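Local atomic coordinates of type IV secretion system protein VirB11 (PDB entry 2GZA), a protein that hydrolyses ATP as the hexameric, cytoplasmic VirB11 motor protein of the VirB type IV secretion system in Brucella suis. Residues C42-G47 against D202-T207; R101-R106 against C248-P253; V223-P228 against A242-S247. All coordinates share one frame; numbering follows the deposited sequence.

Contact 1: C42-G47 against D202-T207; sequences CVNRPG and DQRLIT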
loop_
_atom_site.group_PDB
_atom_site.type_symbol
_atom_site.label_atom_id
_atom_site.label_comp_id
_atom_site.label_asym_id
_atom_site.label_seq_id
_atom_site.Cartn_x
_atom_site.Cartn_y
_atom_site.Cartn_z
ATOM N N CYS C 42 -19.378 -43.094 5.234
ATOM C CA CYS C 42 -18.305 -42.974 4.252
ATOM C C CYS C 42 -18.118 -44.196 3.383
ATOM O O CYS C 42 -18.234 -45.328 3.849
ATOM C CB CYS C 42 -16.996 -42.672 4.950
ATOM S SG CYS C 42 -16.969 -41.008 5.524
ATOM N N VAL C 43 -17.836 -43.960 2.109
ATOM C CA VAL C 43 -17.326 -45.004 1.235
ATOM C C VAL C 43 -15.994 -44.530 0.656
ATOM O O VAL C 43 -15.929 -43.515 -0.044
ATOM C CB VAL C 43 -18.330 -45.406 0.114
ATOM C CG1 VAL C 43 -17.716 -46.477 -0.812
ATOM C CG2 VAL C 43 -19.633 -45.923 0.708
ATOM N N ASN C 44 -14.931 -45.261 0.982
ATOM C CA ASN C 44 -13.569 -44.926 0.524
ATOM C C ASN C 44 -13.201 -45.658 -0.752
ATOM O O ASN C 44 -12.418 -45.159 -1.556
ATOM C CB ASN C 44 -12.527 -45.263 1.593
ATOM C CG ASN C 44 -12.810 -44.594 2.914
ATOM O OD1 ASN C 44 -13.443 -43.542 2.961
ATOM N ND2 ASN C 44 -12.348 -45.204 4.002
ATOM N N ARG C 45 -13.760 -46.851 -0.913
ATOM C CA ARG C 45 -13.451 -47.718 -2.037
ATOM C C ARG C 45 -14.561 -48.740 -2.203
ATOM O O ARG C 45 -15.319 -48.975 -1.265
ATOM C CB ARG C 45 -12.084 -48.402 -1.844
ATOM C CG ARG C 45 -11.940 -49.284 -0.606
ATOM C CD ARG C 45 -10.775 -48.825 0.263
ATOM N NE ARG C 45 -9.698 -48.251 -0.546
ATOM C CZ ARG C 45 -8.878 -47.278 -0.162
ATOM N NH1 ARG C 45 -8.981 -46.727 1.036
ATOM N NH2 ARG C 45 -7.948 -46.846 -0.998
ATOM N N PRO C 46 -14.642 -49.367 -3.388
ATOM C CA PRO C 46 -15.639 -50.396 -3.653
ATOM C C PRO C 46 -15.626 -51.468 -2.577
ATOM O O PRO C 46 -14.554 -51.923 -2.184
ATOM C CB PRO C 46 -15.144 -51.020 -4.971
ATOM C CG PRO C 46 -13.730 -50.542 -5.141
ATOM C CD PRO C 46 -13.744 -49.182 -4.544
ATOM N N GLY C 47 -16.809 -51.851 -2.101
ATOM C CA GLY C 47 -16.945 -52.998 -1.216
ATOM C C GLY C 47 -17.008 -52.712 0.272
ATOM O O GLY C 47 -17.249 -53.623 1.058
ATOM N N ASP C 202 -7.145 -46.620 14.031
ATOM C CA ASP C 202 -8.599 -46.474 13.935
ATOM C C ASP C 202 -9.047 -45.064 13.543
ATOM O O ASP C 202 -10.248 -44.769 13.499
ATOM C CB ASP C 202 -9.272 -46.904 15.246
ATOM C CG ASP C 202 -8.901 -46.015 16.426
ATOM O OD1 ASP C 202 -7.869 -45.311 16.364
ATOM O OD2 ASP C 202 -9.653 -46.026 17.425
ATOM N N GLN C 203 -8.077 -44.198 13.267
ATOM C CA GLN C 203 -8.362 -42.825 12.871
ATOM C C GLN C 203 -8.491 -42.702 11.360
ATOM O O GLN C 203 -7.815 -43.403 10.610
ATOM C CB GLN C 203 -7.287 -41.881 13.396
ATOM C CG GLN C 203 -7.344 -41.657 14.904
ATOM C CD GLN C 203 -6.367 -40.600 15.394
ATOM O OE1 GLN C 203 -5.736 -39.897 14.609
ATOM N NE2 GLN C 203 -6.237 -40.488 16.703
ATOM N N ARG C 204 -9.371 -41.818 10.916
ATOM C CA ARG C 204 -9.600 -41.627 9.496
ATOM C C ARG C 204 -8.560 -40.666 8.913
ATOM O O ARG C 204 -8.422 -39.545 9.395
ATOM C CB ARG C 204 -11.025 -41.123 9.252
ATOM C CG ARG C 204 -11.333 -40.834 7.796
ATOM C CD ARG C 204 -12.808 -40.666 7.562
ATOM N NE ARG C 204 -13.154 -41.020 6.187
ATOM C CZ ARG C 204 -13.650 -40.174 5.296
ATOM N NH1 ARG C 204 -13.887 -38.911 5.624
ATOM N NH2 ARG C 204 -13.930 -40.597 4.081
ATOM N N LEU C 205 -7.845 -41.109 7.877
ATOM C CA LEU C 205 -6.773 -40.306 7.272
ATOM C C LEU C 205 -7.030 -39.996 5.807
ATOM O O LEU C 205 -7.549 -40.820 5.060
ATOM C CB LEU C 205 -5.403 -40.983 7.420
ATOM C CG LEU C 205 -4.979 -41.506 8.795
ATOM C CD1 LEU C 205 -3.579 -42.097 8.736
ATOM C CD2 LEU C 205 -5.043 -40.423 9.839
ATOM N N ILE C 206 -6.662 -38.789 5.409
ATOM C CA ILE C 206 -6.736 -38.382 4.020
ATOM C C ILE C 206 -5.379 -37.817 3.588
ATOM O O ILE C 206 -4.877 -36.877 4.195
ATOM C CB ILE C 206 -7.889 -37.371 3.791
ATOM C CG1 ILE C 206 -9.230 -37.991 4.236
ATOM C CG2 ILE C 206 -7.925 -36.926 2.329
ATOM C CD1 ILE C 206 -10.471 -37.158 3.961
ATOM N N THR C 207 -4.781 -38.422 2.563
ATOM C CA THR C 207 -3.508 -37.957 2.030
ATOM C C THR C 207 -3.760 -37.111 0.806
ATOM O O THR C 207 -4.678 -37.392 0.043
ATOM C CB THR C 207 -2.547 -39.115 1.655
ATOM O OG1 THR C 207 -3.161 -39.965 0.681
ATOM C CG2 THR C 207 -2.178 -39.920 2.878
#
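C42 and N44 close on the side chain of R204, joining the antiparallel sheet of the N-terminal part of VirB11 to the three-stranded parallel sheet of the ATPase part, probably RecA-like, in which 205-209 is the central strand. The two backbones do not pair: C42 and R204, the nearest residues at that end, have their CA atoms 10.3 Å apart, and one arginine bridges the gap. C42, on strand 40-43, comes first. Its sulfur sits over one face of the R204 guanidinium, 3.3 Å above the plane and close to its centre, with SG 3.4 Å from CZ of R204. The contact is therefore with the flat face of the delocalised group and not with an N-H at its rim. W57, on strand 57-61, touches both C42 and R204 and packs against the same place. At N44 the chain presents a side-chain amide to the edge of that guanidinium. CG lies anti to the carbonyl carbon (chi1 -56°), which turns the amide toward the arginine, and the amide and guanidinium planes are only 20° apart. The other end of the amide is also held, because N44 ND2 donates to N221 OD1, an oxygen that receives R204 NE as well. N221 OD1 thus receives both groups, which should limit their rotation. A weak bond from NH2 to T118 OG1 adds a further polar partner for this buried arginine. On the R204 side, an extended chain from CG to NE carries the charge across the interface, where NH2 donates to N44 OD1 over 3.2 Å with an N-H...O angle of 171°, and OD1 lies in the guanidinium plane.

Contact 2: R101-R106 against C248-P253; sequences RIQIVR and CLRMKP. With SO4 (sulfate ion), chain D.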
loop_
_atom_site.group_PDB
_atom_site.type_symbol
_atom_site.label_atom_id
_atom_site.label_comp_id
_atom_site.label_asym_id
_atom_site.label_seq_id
_atom_site.Cartn_x
_atom_site.Cartn_y
_atom_site.Cartn_z
ATOM N N ARG C 101 -25.527 -33.723 3.700
ATOM C CA ARG C 101 -24.463 -33.159 2.869
ATOM C C ARG C 101 -23.596 -34.297 2.356
ATOM O O ARG C 101 -23.232 -35.197 3.109
ATOM C CB ARG C 101 -23.633 -32.122 3.622
ATOM C CG ARG C 101 -24.267 -30.731 3.642
ATOM C CD ARG C 101 -23.476 -29.743 4.496
ATOM N NE ARG C 101 -23.224 -30.274 5.837
ATOM C CZ ARG C 101 -22.825 -29.558 6.882
ATOM N NH1 ARG C 101 -22.631 -28.249 6.776
ATOM N NH2 ARG C 101 -22.624 -30.160 8.047
ATOM N N ILE C 102 -23.296 -34.264 1.064
ATOM C CA ILE C 102 -22.518 -35.317 0.440
ATOM C C ILE C 102 -21.336 -34.747 -0.347
ATOM O O ILE C 102 -21.494 -33.853 -1.179
ATOM C CB ILE C 102 -23.415 -36.257 -0.428
ATOM C CG1 ILE C 102 -22.605 -37.429 -0.989
ATOM C CG2 ILE C 102 -24.129 -35.481 -1.530
ATOM C CD1 ILE C 102 -23.449 -38.552 -1.568
ATOM N N GLN C 103 -20.148 -35.255 -0.049
ATOM C CA GLN C 103 -18.976 -34.941 -0.840
ATOM C C GLN C 103 -18.494 -36.154 -1.591
ATOM O O GLN C 103 -18.308 -37.225 -1.013
ATOM C CB GLN C 103 -17.865 -34.332 -0.003
ATOM C CG GLN C 103 -17.674 -32.866 -0.312
ATOM C CD GLN C 103 -16.570 -32.613 -1.321
ATOM O OE1 GLN C 103 -16.293 -31.468 -1.676
ATOM N NE2 GLN C 103 -15.912 -33.680 -1.779
ATOM N N ILE C 104 -18.322 -35.976 -2.893
ATOM C CA ILE C 104 -17.859 -37.042 -3.761
ATOM C C ILE C 104 -16.610 -36.630 -4.529
ATOM O O ILE C 104 -16.571 -35.579 -5.179
ATOM C CB ILE C 104 -18.958 -37.539 -4.735
ATOM C CG1 ILE C 104 -20.193 -38.009 -3.954
ATOM C CG2 ILE C 104 -18.418 -38.669 -5.621
ATOM C CD1 ILE C 104 -21.319 -38.549 -4.809
ATOM N N VAL C 105 -15.582 -37.463 -4.421
ATOM C CA VAL C 105 -14.366 -37.315 -5.211
ATOM C C VAL C 105 -14.205 -38.546 -6.095
ATOM O O VAL C 105 -14.297 -39.675 -5.614
ATOM C CB VAL C 105 -13.111 -37.160 -4.328
ATOM C CG1 VAL C 105 -11.928 -36.657 -5.161
ATOM C CG2 VAL C 105 -13.384 -36.227 -3.170
ATOM N N ARG C 106 -13.978 -38.323 -7.388
ATOM C CA ARG C 106 -13.765 -39.424 -8.327
ATOM C C ARG C 106 -12.332 -39.469 -8.916
ATOM O O ARG C 106 -11.610 -38.475 -8.850
ATOM C CB ARG C 106 -14.864 -39.477 -9.402
ATOM C CG ARG C 106 -14.843 -38.367 -10.418
ATOM C CD ARG C 106 -15.364 -38.852 -11.757
ATOM N NE ARG C 106 -14.288 -39.395 -12.591
ATOM C CZ ARG C 106 -14.466 -40.170 -13.655
ATOM N NH1 ARG C 106 -15.688 -40.518 -14.041
ATOM N NH2 ARG C 106 -13.414 -40.604 -14.336
ATOM N N CYS C 248 -11.272 -31.688 1.857
ATOM C CA CYS C 248 -11.109 -32.402 3.124
ATOM C C CYS C 248 -12.006 -31.899 4.242
ATOM O O CYS C 248 -12.437 -32.687 5.088
ATOM C CB CYS C 248 -9.652 -32.365 3.572
ATOM S SG CYS C 248 -8.609 -33.407 2.560
ATOM N N LEU C 249 -12.290 -30.597 4.242
ATOM C CA LEU C 249 -13.170 -29.995 5.244
ATOM C C LEU C 249 -14.559 -30.642 5.248
ATOM O O LEU C 249 -15.242 -30.669 6.276
ATOM C CB LEU C 249 -13.292 -28.483 5.026
ATOM C CG LEU C 249 -12.027 -27.612 5.065
ATOM C CD1 LEU C 249 -12.344 -26.186 4.682
ATOM C CD2 LEU C 249 -11.323 -27.659 6.419
ATOM N N ARG C 250 -14.954 -31.180 4.100
ATOM C CA ARG C 250 -16.264 -31.808 3.944
ATOM C C ARG C 250 -16.229 -33.335 3.925
ATOM O O ARG C 250 -17.249 -33.975 3.694
ATOM C CB ARG C 250 -16.936 -31.311 2.672
ATOM C CG ARG C 250 -17.146 -29.824 2.635
ATOM C CD ARG C 250 -18.225 -29.464 1.657
ATOM N NE ARG C 250 -18.792 -28.160 1.973
ATOM C CZ ARG C 250 -18.388 -27.027 1.389
ATOM N NH1 ARG C 250 -17.421 -27.054 0.469
ATOM N NH2 ARG C 250 -18.941 -25.875 1.726
ATOM N N MET C 251 -15.053 -33.918 4.128
ATOM C CA MET C 251 -14.952 -35.365 4.350
ATOM C C MET C 251 -14.844 -35.409 5.856
ATOM O O MET C 251 -15.026 -34.439 6.450
ATOM C CB MET C 251 -13.768 -35.950 3.599
ATOM C CG MET C 251 -13.977 -35.853 2.095
ATOM S SD MET C 251 -12.468 -35.818 1.121
ATOM C CE MET C 251 -13.018 -34.795 -0.205
ATOM N N LYS C 252 -14.606 -36.453 6.566
ATOM C CA LYS C 252 -14.640 -36.220 8.007
ATOM C C LYS C 252 -13.357 -36.798 8.525
ATOM O O LYS C 252 -13.386 -37.792 9.234
ATOM C CB LYS C 252 -15.893 -36.876 8.621
ATOM C CG LYS C 252 -16.021 -36.822 10.147
ATOM C CD LYS C 252 -16.917 -35.692 10.648
ATOM C CE LYS C 252 -17.073 -35.789 12.160
ATOM N NZ LYS C 252 -18.193 -34.961 12.685
ATOM N N PRO C 253 -12.211 -36.197 8.144
ATOM C CA PRO C 253 -10.976 -36.872 8.479
ATOM C C PRO C 253 -10.616 -36.612 9.929
ATOM O O PRO C 253 -11.082 -35.640 10.513
ATOM C CB PRO C 253 -9.957 -36.226 7.536
ATOM C CG PRO C 253 -10.469 -34.849 7.310
ATOM C CD PRO C 253 -11.970 -34.913 7.457
HETATM S S SO4 D . -20.322 -27.444 10.407
HETATM O O1 SO4 D . -20.491 -28.748 9.783
HETATM O O2 SO4 D . -18.917 -27.221 10.699
HETATM O O3 SO4 D . -20.774 -26.435 9.460
HETATM O O4 SO4 D . -21.106 -27.333 11.640
#
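Van der Waals packing carries the join between V105, Q103 and the turn at R250 and M251. The M251 methyl CE lies 3.3 Å from V105 CG2, the two side chains meeting at about a right angle. V105 CG2 is anti to the carbonyl carbon, and this branch is the one that does the touching. The same CE also comes within 3.5 Å of Q103 NE2, so the methionine methyl meets both strand side chains, with the two partners about 70° apart as seen from CE. Two residues earlier on the strand than V105, R250 crosses Q103 at about a right angle, with R250 CB 3.4 Å from Q103 CG. The bend of Q103 at chi2 (-96°) brings its amide round to the methionine while CG stays against the arginine.

Backbone bonding shapes the loop: M251 N donates to C248 O at 3.0 Å, closing a type I beta turn that places R250 and M251 side by side against strand 101-105. M251 reaches on to T118 and I206, so it packs against strands of both sheets.

The polar element is the sulfate, probably from the crystallisation liquor. R101 NH2 donates to its O1 at 3.1 Å, with a bent N-H...O angle of 142°, and O1 lies near the guanidinium plane. The anion is also hydrogen-bonded by the backbone amides of S186, G187 and K188 of the second subunit. Backbone amides gathered on a sulfate are consistent with the predicted Walker A P-loop of that subunit, here approached by an arginine across a subunit boundary, as for an ATP site at the interface of the hexamer.

Contact 3: V223-P228 against A242-S247; sequences VHLFYP and ATLLRS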
loop_
_atom_site.group_PDB
_atom_site.type_symbol
_atom_site.label_atom_id
_atom_site.label_comp_id
_atom_site.label_asym_id
_atom_site.label_seq_id
_atom_site.Cartn_x
_atom_site.Cartn_y
_atom_site.Cartn_z
ATOM N N VAL C 223 -8.392 -42.207 2.536
ATOM C CA VAL C 223 -8.632 -41.796 1.154
ATOM C C VAL C 223 -7.369 -41.126 0.623
ATOM O O VAL C 223 -6.847 -40.206 1.259
ATOM C CB VAL C 223 -9.853 -40.827 1.041
ATOM C CG1 VAL C 223 -10.012 -40.319 -0.380
ATOM C CG2 VAL C 223 -11.139 -41.515 1.493
ATOM N N HIS C 224 -6.868 -41.599 -0.516
ATOM C CA HIS C 224 -5.748 -40.940 -1.190
ATOM C C HIS C 224 -6.282 -39.977 -2.233
ATOM O O HIS C 224 -6.943 -40.397 -3.183
ATOM C CB HIS C 224 -4.816 -41.945 -1.869
ATOM C CG HIS C 224 -4.204 -42.940 -0.938
ATOM N ND1 HIS C 224 -3.371 -42.578 0.096
ATOM C CD2 HIS C 224 -4.278 -44.290 -0.908
ATOM C CE1 HIS C 224 -2.974 -43.663 0.733
ATOM N NE2 HIS C 224 -3.507 -44.713 0.141
ATOM N N LEU C 225 -6.002 -38.693 -2.048
ATOM C CA LEU C 225 -6.356 -37.680 -3.032
ATOM C C LEU C 225 -5.135 -37.249 -3.845
ATOM O O LEU C 225 -4.011 -37.233 -3.339
ATOM C CB LEU C 225 -7.023 -36.470 -2.378
ATOM C CG LEU C 225 -8.286 -36.674 -1.529
ATOM C CD1 LEU C 225 -8.691 -35.368 -0.866
ATOM C CD2 LEU C 225 -9.447 -37.243 -2.344
ATOM N N PHE C 226 -5.364 -36.899 -5.106
ATOM C CA PHE C 226 -4.283 -36.587 -6.035
ATOM C C PHE C 226 -4.547 -35.334 -6.866
ATOM O O PHE C 226 -5.680 -35.094 -7.294
ATOM C CB PHE C 226 -4.015 -37.779 -6.945
ATOM C CG PHE C 226 -3.510 -38.975 -6.217
ATOM C CD1 PHE C 226 -4.384 -39.978 -5.816
ATOM C CD2 PHE C 226 -2.160 -39.089 -5.904
ATOM C CE1 PHE C 226 -3.920 -41.086 -5.133
ATOM C CE2 PHE C 226 -1.690 -40.193 -5.217
ATOM C CZ PHE C 226 -2.570 -41.195 -4.832
ATOM N N TYR C 227 -3.499 -34.528 -7.056
ATOM C CA TYR C 227 -3.553 -33.370 -7.938
ATOM C C TYR C 227 -2.520 -33.536 -9.060
ATOM O O TYR C 227 -1.421 -34.045 -8.819
ATOM C CB TYR C 227 -3.359 -32.050 -7.166
ATOM C CG TYR C 227 -2.044 -31.916 -6.426
ATOM C CD1 TYR C 227 -0.937 -31.324 -7.029
ATOM C CD2 TYR C 227 -1.911 -32.371 -5.120
ATOM C CE1 TYR C 227 0.279 -31.200 -6.349
ATOM C CE2 TYR C 227 -0.706 -32.258 -4.437
ATOM C CZ TYR C 227 0.381 -31.672 -5.055
ATOM O OH TYR C 227 1.572 -31.559 -4.380
ATOM N N PRO C 228 -2.872 -33.125 -10.291
ATOM C CA PRO C 228 -2.023 -33.428 -11.457
ATOM C C PRO C 228 -0.755 -32.573 -11.536
ATOM O O PRO C 228 -0.623 -31.615 -10.773
ATOM C CB PRO C 228 -2.956 -33.153 -12.639
ATOM C CG PRO C 228 -3.933 -32.146 -12.132
ATOM C CD PRO C 228 -4.075 -32.356 -10.654
ATOM N N ALA C 242 -4.588 -27.190 -3.082
ATOM C CA ALA C 242 -5.445 -26.279 -2.334
ATOM C C ALA C 242 -6.923 -26.686 -2.388
ATOM O O ALA C 242 -7.600 -26.696 -1.363
ATOM C CB ALA C 242 -5.263 -24.844 -2.807
ATOM N N THR C 243 -7.416 -27.025 -3.574
ATOM C CA THR C 243 -8.805 -27.455 -3.721
ATOM C C THR C 243 -9.064 -28.762 -2.966
ATOM O O THR C 243 -10.146 -28.950 -2.384
ATOM C CB THR C 243 -9.221 -27.609 -5.195
ATOM O OG1 THR C 243 -8.389 -28.589 -5.828
ATOM C CG2 THR C 243 -9.106 -26.276 -5.941
ATOM N N LEU C 244 -8.066 -29.646 -2.963
ATOM C CA LEU C 244 -8.154 -30.884 -2.205
ATOM C C LEU C 244 -8.196 -30.636 -0.697
ATOM O O LEU C 244 -8.939 -31.315 0.027
ATOM C CB LEU C 244 -7.009 -31.817 -2.569
ATOM C CG LEU C 244 -7.193 -32.845 -3.683
ATOM C CD1 LEU C 244 -8.455 -32.651 -4.525
ATOM C CD2 LEU C 244 -5.938 -32.889 -4.562
ATOM N N LEU C 245 -7.413 -29.667 -0.224
ATOM C CA LEU C 245 -7.452 -29.293 1.188
ATOM C C LEU C 245 -8.848 -28.806 1.575
ATOM O O LEU C 245 -9.363 -29.165 2.627
ATOM C CB LEU C 245 -6.399 -28.237 1.540
ATOM C CG LEU C 245 -4.975 -28.689 1.901
ATOM C CD1 LEU C 245 -3.994 -27.527 1.794
ATOM C CD2 LEU C 245 -4.892 -29.318 3.289
ATOM N N ARG C 246 -9.464 -28.003 0.716
ATOM C CA ARG C 246 -10.822 -27.516 0.976
ATOM C C ARG C 246 -11.841 -28.643 0.926
ATOM O O ARG C 246 -12.800 -28.663 1.695
ATOM C CB ARG C 246 -11.203 -26.378 0.024
ATOM C CG ARG C 246 -10.644 -25.018 0.478
ATOM C CD ARG C 246 -10.949 -23.869 -0.492
ATOM N NE ARG C 246 -9.765 -23.443 -1.250
ATOM C CZ ARG C 246 -9.621 -23.581 -2.566
ATOM N NH1 ARG C 246 -10.585 -24.130 -3.295
ATOM N NH2 ARG C 246 -8.508 -23.161 -3.162
ATOM N N SER C 247 -11.617 -29.591 0.028
ATOM C CA SER C 247 -12.457 -30.767 -0.065
ATOM C C SER C 247 -12.445 -31.573 1.239
ATOM O O SER C 247 -13.485 -32.057 1.681
ATOM C CB SER C 247 -12.022 -31.625 -1.247
ATOM O OG SER C 247 -13.018 -32.582 -1.565
#
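The backbones of strand 223-226 and helix 242-247 come nearest at L225 and L244, with CA atoms 7.1 Å apart. L244 supplies nearly all the helix surface. Its CG meets L225 CB at 3.9 Å, and the two leucines slide past one another in opposite directions, L225 CD1 lying 4.1 Å from the same CG. The CD2 methyl of L244 points toward the C-terminal end of the strand, to F226 and Y227. It approaches the F226 carbonyl oxygen O at 3.5 Å and Y227 CB at 3.8 Å. It also stands near the plane of the tyrosine ring, at its edge, so the ring offers no face to it. Y227 CG lies between the backbone N and the carbonyl carbon (chi1 60°), which brings CB and the ring edge to the CD2 methyl, the two side chains crossing at an angle. The side-chain-to-side-chain contacts are apolar, and the closest approach is of the CD2 methyl to a backbone carbonyl oxygen. The helix forms part of a beta-alpha-beta crossover, linking strand 222-226 to strand 255-258, which lies on the far side of strand 205-209. L225 also packs on I206 and V105, while L245 faces I208 and helix 265-274.

Following the chain, strand 40-43 opens contact 1 and strand 101-105 opens contact 2, both from the antiparallel sheet. Strand 205-209 then closes contact 1, strand 222-226 opens contact 3, and helix 241-248 closes it before the turn after that helix closes contact 2. Contacts 1 and 2 cross, contacts 1 and 3 follow in series, and contact 3 falls within the span of contact 2. Contacts 1 and 2 tie the antiparallel sheet to the three-stranded parallel sheet and the turn after helix 241-248, while contact 3 joins the edge strand of that sheet to the helix. They touch directly: I206 CD1 packs on M251 CB, V105 on L225, and T207 OG1 is hydrogen-bonded to H224 ND1.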